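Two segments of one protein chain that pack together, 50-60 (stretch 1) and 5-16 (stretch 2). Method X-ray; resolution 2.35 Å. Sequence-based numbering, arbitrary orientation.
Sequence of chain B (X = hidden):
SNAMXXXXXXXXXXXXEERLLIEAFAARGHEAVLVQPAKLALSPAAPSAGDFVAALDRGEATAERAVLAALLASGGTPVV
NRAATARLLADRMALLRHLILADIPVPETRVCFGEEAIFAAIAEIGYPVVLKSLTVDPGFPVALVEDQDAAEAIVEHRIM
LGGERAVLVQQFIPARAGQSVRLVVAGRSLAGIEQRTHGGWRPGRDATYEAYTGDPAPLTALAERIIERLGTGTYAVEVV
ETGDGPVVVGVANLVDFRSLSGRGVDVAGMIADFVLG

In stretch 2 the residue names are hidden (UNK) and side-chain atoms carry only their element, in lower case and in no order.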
ATOM      1  N   GLY B  50     -11.329  11.617 -18.665  1.00 54.93           N
ATOM      2  CA  GLY B  50     -12.338  12.128 -19.566  1.00 57.47           C
ATOM      3  C   GLY B  50     -13.372  12.952 -18.825  1.00 62.90           C
ATOM      4  O   GLY B  50     -13.348  13.083 -17.602  1.00 67.25           O
ATOM      5  N   ASP B  51     -14.297  13.511 -19.600  1.00 68.26           N
ATOM      6  CA  ASP B  51     -15.363  14.332 -19.037  1.00 66.61           C
ATOM      7  C   ASP B  51     -16.380  13.432 -18.346  1.00 62.20           C
ATOM      8  O   ASP B  51     -17.158  12.737 -19.008  1.00 61.67           O
ATOM      9  CB  ASP B  51     -16.018  15.168 -20.131  1.00 72.48           C
ATOM     10  CG  ASP B  51     -17.048  16.142 -19.587  1.00 76.67           C
ATOM     11  OD1 ASP B  51     -16.904  16.575 -18.423  1.00 77.17           O
ATOM     12  OD2 ASP B  51     -17.998  16.475 -20.326  1.00 77.40           O
ATOM     13  N   PHE B  52     -16.369  13.431 -17.014  1.00 55.86           N
ATOM     14  CA  PHE B  52     -17.286  12.614 -16.235  1.00 51.53           C
ATOM     15  C   PHE B  52     -17.642  13.347 -14.953  1.00 53.14           C
ATOM     16  O   PHE B  52     -16.785  13.989 -14.340  1.00 58.75           O
ATOM     17  CB  PHE B  52     -16.684  11.248 -15.886  1.00 44.71           C
ATOM     18  CG  PHE B  52     -16.369  10.401 -17.079  1.00 41.36           C
ATOM     19  CD1 PHE B  52     -17.359   9.663 -17.700  1.00 43.15           C
ATOM     20  CD2 PHE B  52     -15.079  10.340 -17.577  1.00 36.57           C
ATOM     21  CE1 PHE B  52     -17.071   8.883 -18.798  1.00 41.58           C
ATOM     22  CE2 PHE B  52     -14.785   9.562 -18.670  1.00 35.53           C
ATOM     23  CZ  PHE B  52     -15.782   8.832 -19.283  1.00 38.82           C
ATOM     24  N   VAL B  53     -18.908  13.233 -14.551  1.00 48.92           N
ATOM     25  CA  VAL B  53     -19.320  13.789 -13.269  1.00 47.91           C
ATOM     26  C   VAL B  53     -19.008  12.844 -12.118  1.00 45.16           C
ATOM     27  O   VAL B  53     -18.978  13.279 -10.959  1.00 45.20           O
ATOM     28  CB  VAL B  53     -20.818  14.132 -13.292  1.00 48.96           C
ATOM     29  CG1 VAL B  53     -21.142  14.950 -14.532  1.00 55.20           C
ATOM     30  CG2 VAL B  53     -21.657  12.864 -13.246  1.00 43.65           C
ATOM     31  N   ALA B  54     -18.762  11.568 -12.405  1.00 41.78           N
ATOM     32  CA  ALA B  54     -18.440  10.583 -11.382  1.00 38.59           C
ATOM     33  C   ALA B  54     -17.849   9.354 -12.055  1.00 39.20           C
ATOM     34  O   ALA B  54     -18.043   9.125 -13.253  1.00 39.14           O
ATOM     35  CB  ALA B  54     -19.675  10.205 -10.558  1.00 36.73           C
ATOM     36  N   ALA B  55     -17.113   8.571 -11.267  1.00 35.84           N
ATOM     37  CA  ALA B  55     -16.590   7.283 -11.696  1.00 29.98           C
ATOM     38  C   ALA B  55     -17.006   6.224 -10.687  1.00 30.61           C
ATOM     39  O   ALA B  55     -17.059   6.489  -9.482  1.00 31.04           O
ATOM     40  CB  ALA B  55     -15.065   7.304 -11.833  1.00 24.37           C
ATOM     41  N   LEU B  56     -17.316   5.029 -11.181  1.00 28.86           N
ATOM     42  CA  LEU B  56     -17.734   3.920 -10.331  1.00 29.88           C
ATOM     43  C   LEU B  56     -16.815   2.742 -10.610  1.00 36.40           C
ATOM     44  O   LEU B  56     -16.850   2.169 -11.704  1.00 42.50           O
ATOM     45  CB  LEU B  56     -19.198   3.558 -10.578  1.00 31.29           C
ATOM     46  CG  LEU B  56     -19.771   2.340  -9.851  1.00 32.68           C
ATOM     47  CD1 LEU B  56     -19.662   2.497  -8.346  1.00 29.75           C
ATOM     48  CD2 LEU B  56     -21.218   2.129 -10.262  1.00 34.60           C
ATOM     49  N   ASP B  57     -15.984   2.387  -9.634  1.00 34.86           N
ATOM     50  CA  ASP B  57     -15.031   1.299  -9.816  1.00 34.13           C
ATOM     51  C   ASP B  57     -15.770  -0.028  -9.739  1.00 37.14           C
ATOM     52  O   ASP B  57     -16.287  -0.401  -8.679  1.00 37.11           O
ATOM     53  CB  ASP B  57     -13.923   1.375  -8.770  1.00 30.51           C
ATOM     54  CG  ASP B  57     -12.728   0.510  -9.121  1.00 29.37           C
ATOM     55  OD1 ASP B  57     -12.912  -0.547  -9.755  1.00 31.24           O
ATOM     56  OD2 ASP B  57     -11.597   0.890  -8.765  1.00 34.29           O
ATOM     57  N   ARG B  58     -15.819  -0.742 -10.863  1.00 39.34           N
ATOM     58  CA  ARG B  58     -16.488  -2.029 -10.963  1.00 41.19           C
ATOM     59  C   ARG B  58     -15.509  -3.195 -10.916  1.00 39.36           C
ATOM     60  O   ARG B  58     -15.869  -4.317 -11.293  1.00 40.51           O
ATOM     61  CB  ARG B  58     -17.322  -2.087 -12.244  1.00 40.42           C
ATOM     62  CG  ARG B  58     -18.400  -1.021 -12.332  1.00 37.69           C
ATOM     63  CD  ARG B  58     -19.539  -1.323 -11.379  1.00 37.86           C
ATOM     64  NE  ARG B  58     -19.949  -2.718 -11.488  1.00 40.59           N
ATOM     65  CZ  ARG B  58     -19.959  -3.578 -10.477  1.00 44.34           C
ATOM     66  NH1 ARG B  58     -19.606  -3.183  -9.263  1.00 45.97           N
ATOM     67  NH2 ARG B  58     -20.340  -4.832 -10.679  1.00 46.99           N
ATOM     68  N   GLY B  59     -14.280  -2.953 -10.465  1.00 36.40           N
ATOM     69  CA  GLY B  59     -13.257  -3.971 -10.417  1.00 32.68           C
ATOM     70  C   GLY B  59     -12.982  -4.457  -9.002  1.00 29.79           C
ATOM     71  O   GLY B  59     -13.445  -3.893  -8.009  1.00 25.89           O
ATOM     72  N   GLU B  60     -12.220  -5.547  -8.936  1.00 30.37           N
ATOM     73  CA  GLU B  60     -11.754  -6.084  -7.665  1.00 31.97           C
ATOM     74  C   GLU B  60     -10.900  -5.047  -6.944  1.00 32.30           C
ATOM     75  O   GLU B  60     -10.101  -4.338  -7.561  1.00 33.13           O
ATOM     76  CB  GLU B  60     -10.954  -7.369  -7.910  1.00 35.35           C
ATOM     77  CG  GLU B  60     -10.481  -8.101  -6.662  1.00 42.76           C
ATOM     78  CD  GLU B  60      -9.291  -9.018  -6.935  1.00 53.56           C
ATOM     79  OE1 GLU B  60      -8.728  -8.962  -8.054  1.00 57.60           O
ATOM     80  OE2 GLU B  60      -8.908  -9.791  -6.028  1.00 56.30           O
ATOM     81  N   UNK B   5     -23.774  15.143 -19.435  1.00 71.76           N
ATOM     82  CA  UNK B   5     -23.267  14.589 -18.182  1.00 70.85           C
ATOM     83  C   UNK B   5     -23.204  13.068 -18.248  1.00 71.34           C
ATOM     84  O   UNK B   5     -24.210  12.407 -18.512  1.00 72.06           O
ATOM     85  c   UNK B   5     -24.131  15.034 -17.017  1.00 68.17           C
ATOM     86  N   UNK B   6     -22.018  12.515 -18.003  1.00 68.91           N
ATOM     87  CA  UNK B   6     -21.774  11.087 -18.140  1.00 65.43           C
ATOM     88  C   UNK B   6     -21.181  10.531 -16.851  1.00 60.54           C
ATOM     89  O   UNK B   6     -20.772  11.271 -15.954  1.00 62.87           O
ATOM     90  n   UNK B   6     -17.919   9.800 -22.533  1.00 65.68           N
ATOM     91  n   UNK B   6     -16.645  11.453 -21.574  1.00 63.01           N
ATOM     92  c   UNK B   6     -20.839  10.797 -19.320  1.00 65.88           C
ATOM     93  c   UNK B   6     -20.291  11.080 -21.732  1.00 66.04           C
ATOM     94  c   UNK B   6     -21.254  11.457 -20.625  1.00 65.99           C
ATOM     95  n   UNK B   6     -18.940  11.563 -21.463  1.00 63.51           N
ATOM     96  c   UNK B   6     -17.834  10.941 -21.861  1.00 64.32           C
ATOM     97  N   UNK B   7     -21.131   9.203 -16.774  1.00 53.77           N
ATOM     98  CA  UNK B   7     -20.615   8.488 -15.611  1.00 49.42           C
ATOM     99  C   UNK B   7     -19.679   7.391 -16.099  1.00 50.02           C
ATOM    100  O   UNK B   7     -20.032   6.626 -17.004  1.00 52.95           O
ATOM    101  c   UNK B   7     -22.487   8.997 -14.011  1.00 43.10           C
ATOM    102  c   UNK B   7     -21.215   6.860 -13.787  1.00 47.45           C
ATOM    103  c   UNK B   7     -21.754   7.894 -14.759  1.00 46.52           C
ATOM    104  N   UNK B   8     -18.491   7.312 -15.501  1.00 44.20           N
ATOM    105  CA  UNK B   8     -17.485   6.333 -15.895  1.00 39.57           C
ATOM    106  C   UNK B   8     -17.655   5.044 -15.098  1.00 43.88           C
ATOM    107  O   UNK B   8     -17.758   5.078 -13.867  1.00 44.43           O
ATOM    108  c   UNK B   8     -16.080   6.895 -15.692  1.00 34.02           C
ATOM    109  N   UNK B   9     -17.681   3.912 -15.805  1.00 40.76           N
ATOM    110  CA  UNK B   9     -17.735   2.578 -15.202  1.00 33.98           C
ATOM    111  C   UNK B   9     -16.348   1.957 -15.355  1.00 32.15           C
ATOM    112  O   UNK B   9     -16.026   1.362 -16.384  1.00 33.23           O
ATOM    113  c   UNK B   9     -20.754   2.234 -14.333  1.00 26.29           C
ATOM    114  c   UNK B   9     -20.289   2.077 -15.776  1.00 33.19           C
ATOM    115  c   UNK B   9     -21.125   1.024 -16.504  1.00 30.72           C
ATOM    116  c   UNK B   9     -18.807   1.701 -15.853  1.00 33.37           C
ATOM    117  N   UNK B  10     -15.525   2.104 -14.317  1.00 36.48           N
ATOM    118  CA  UNK B  10     -14.161   1.592 -14.329  1.00 32.39           C
ATOM    119  C   UNK B  10     -14.173   0.071 -14.333  1.00 32.28           C
ATOM    120  O   UNK B  10     -14.243  -0.564 -13.275  1.00 34.23           O
ATOM    121  c   UNK B  10     -12.503   4.065 -11.784  1.00 34.82           C
ATOM    122  c   UNK B  10     -13.376   2.121 -13.127  1.00 31.46           C
ATOM    123  c   UNK B  10     -12.596   4.182 -14.285  1.00 34.66           C
ATOM    124  c   UNK B  10     -13.265   3.642 -13.035  1.00 34.84           C
ATOM    125  N   UNK B  11     -14.114  -0.520 -15.521  1.00 33.24           N
ATOM    126  CA  UNK B  11     -14.176  -1.964 -15.665  1.00 32.81           C
ATOM    127  C   UNK B  11     -13.463  -2.339 -16.952  1.00 39.47           C
ATOM    128  O   UNK B  11     -13.143  -1.485 -17.781  1.00 44.14           O
ATOM    129  c   UNK B  11     -15.623  -2.468 -15.667  1.00 33.06           C
ATOM    130  N   UNK B  12     -13.211  -3.632 -17.114  1.00 43.84           N
ATOM    131  CA  UNK B  12     -12.533  -4.098 -18.311  1.00 48.00           C
ATOM    132  C   UNK B  12     -13.495  -4.558 -19.394  1.00 50.48           C
ATOM    133  O   UNK B  12     -13.130  -4.536 -20.574  1.00 53.64           O
ATOM    134  o   UNK B  12     -10.173  -5.501 -16.036  1.00 59.05           O
ATOM    135  o   UNK B  12      -9.929  -3.659 -17.210  1.00 61.05           O
ATOM    136  c   UNK B  12     -10.476  -4.765 -16.999  1.00 58.25           C
ATOM    137  c   UNK B  12     -11.561  -5.224 -17.954  1.00 53.88           C
ATOM    138  N   UNK B  13     -14.713  -4.949 -19.026  1.00 53.55           N
ATOM    139  CA  UNK B  13     -15.734  -5.344 -19.985  1.00 56.92           C
ATOM    140  C   UNK B  13     -17.086  -5.353 -19.288  1.00 59.49           C
ATOM    141  O   UNK B  13     -17.179  -5.633 -18.088  1.00 60.03           O
ATOM    142  c   UNK B  13     -14.899  -9.135 -20.283  1.00 57.95           C
ATOM    143  c   UNK B  13     -15.435  -6.717 -20.598  1.00 57.08           C
ATOM    144  n   UNK B  13     -17.326 -11.718 -19.371  1.00 69.37           N
ATOM    145  n   UNK B  13     -17.515  -9.993 -20.868  1.00 62.13           N
ATOM    146  n   UNK B  13     -15.562 -10.281 -19.677  1.00 59.61           N
ATOM    147  c   UNK B  13     -15.290  -7.842 -19.590  1.00 56.20           C
ATOM    148  c   UNK B  13     -16.799 -10.665 -19.973  1.00 64.66           C
ATOM    149  N   UNK B  14     -18.130  -5.041 -20.053  1.00 57.32           N
ATOM    150  CA  UNK B  14     -19.483  -4.963 -19.514  1.00 51.94           C
ATOM    151  C   UNK B  14     -20.039  -6.365 -19.297  1.00 52.47           C
ATOM    152  O   UNK B  14     -20.112  -7.164 -20.236  1.00 59.67           O
ATOM    153  c   UNK B  14     -19.846  -1.924 -19.464  1.00 48.59           C
ATOM    154  c   UNK B  14     -20.957  -2.067 -21.696  1.00 44.58           C
ATOM    155  c   UNK B  14     -20.386  -4.169 -20.455  1.00 45.81           C
ATOM    156  c   UNK B  14     -19.970  -2.727 -20.751  1.00 45.27           C
ATOM    157  N   UNK B  15     -20.428  -6.663 -18.059  1.00 48.70           N
ATOM    158  CA  UNK B  15     -21.139  -7.880 -17.719  1.00 47.74           C
ATOM    159  C   UNK B  15     -22.569  -7.518 -17.315  1.00 45.24           C
ATOM    160  O   UNK B  15     -23.030  -6.393 -17.563  1.00 43.72           O
ATOM    161  c   UNK B  15     -20.386  -8.630 -16.620  1.00 51.18           C
ATOM    162  c   UNK B  15     -19.021  -9.153 -17.025  1.00 58.16           C
ATOM    163  n   UNK B  15     -18.943  -7.784 -12.685  1.00 73.08           N
ATOM    164  c   UNK B  15     -18.962  -8.755 -13.589  1.00 78.39           C
ATOM    165  n   UNK B  15     -19.644  -9.866 -13.346  1.00 79.62           N
ATOM    166  c   UNK B  15     -18.250  -9.616 -15.799  1.00 68.91           C
ATOM    167  n   UNK B  15     -18.293  -8.614 -14.732  1.00 78.73           N
ATOM    168  N   UNK B  16     -23.263  -8.466 -16.679  1.00 48.42           N
ATOM    169  CA  UNK B  16     -24.672  -8.272 -16.337  1.00 48.51           C
ATOM    170  C   UNK B  16     -24.836  -7.086 -15.391  1.00 50.02           C
ATOM    171  O   UNK B  16     -25.712  -6.236 -15.582  1.00 53.79           O
ATOM    172  c   UNK B  16     -25.260  -9.561 -15.738  1.00 50.04           C
ATOM    173  c   UNK B  16     -25.481 -10.597 -16.830  1.00 55.03           C
ATOM    174  c   UNK B  16     -26.570  -9.270 -15.025  1.00 49.42           C
TER
HETATM  175  O   HOH W   1     -16.750  -6.442 -13.712  1.00 54.55           O

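Position 5 has one side-chain carbon, CB. The CB of position 5 lies 3.9 Å from Val 53 CG1. A lone carbon is Ala 5.

Position 6 carries three carbons, a nitrogen, then a carbon with two more nitrogens. The flat group lies on the Phe 52 ring. That guanidinium makes it Arg 6. The centres are 4.3 Å apart. Arg 6 NH1 and NE also give weak hydrogen bonds to Asp 51 O, at 2.9 and 3.3 Å. Val 53 N donates to Arg 6 O at 3.0 Å.

Position 7 has three carbons, forked at the first. A branch packs on Val 53. Three carbons forked at CB are Val 7. Val 7 CG2 is 4.0 Å from Val 53 CG2.

Position 8 has CB alone. Its CB sits over the Phe 52 ring. It is Ala 8. Ala 8 CB is 3.7 Å from Phe 52 CD1, on the face opposite Arg 6, and 4.0 Å from Ala 55 CB.

Position 9 has four carbons, forked at the second. A branch packs on Leu 56. This is Leu 9. Leu 9 CD2 is 4.1 Å from Leu 56 CD2.

Position 10 has the same four carbons and the same fork. A branch end packs against Ala 55. It is Leu 10. Leu 10 CD1 is 4.1 Å from Ala 55 CB.

Position 11 has CB only, and this CB is 3.8 Å from Arg 58 CB. It is Ala 11.

Position 12 has two carbons, the second bearing two oxygens. It touches nothing on stretch 1. The short carboxylate is Asp 12.

Position 13 has three carbons, a nitrogen, then a carbon with two more nitrogens. It is out of reach of stretch 1. It is Arg 13.

Position 14 has four carbons forked at the second and no contact. It is Leu 14.

Position 15 repeats the atom pattern of position 13. Its end comes near the guanidinium of Arg 58. It is Arg 15. Arg 15 NH2 is 3.8 Å from Arg 58 NH2, a pair of like charges. Water 1 O accepts from Arg 15 NH2 at 2.8 Å and donates weakly to Arg 58 O at 3.3 Å, linking the stretches.

Position 16 has three carbons forked at the first, without contact. It is Val 16.

The contact is a parallel strand pairing. Ala 8 N donates to Ala 54 O at 2.9 Å, and Leu 56 N to Ala 8 O at 2.7 Å. Leu 10 N donates to Leu 56 O at 2.9 Å, and Arg 58 N to Leu 10 O at 2.9 Å. Stretch 2 thus bonds through alternate residues. Ala 55, Ala 8 and Leu 10 pack on one sheet face, Leu 56 and Leu 9 on the other. The Phe 52 ring sits between Ala 8 CB and the Arg 6 guanidinium.

Stretch 2 5-16: ARVALLADRLRV
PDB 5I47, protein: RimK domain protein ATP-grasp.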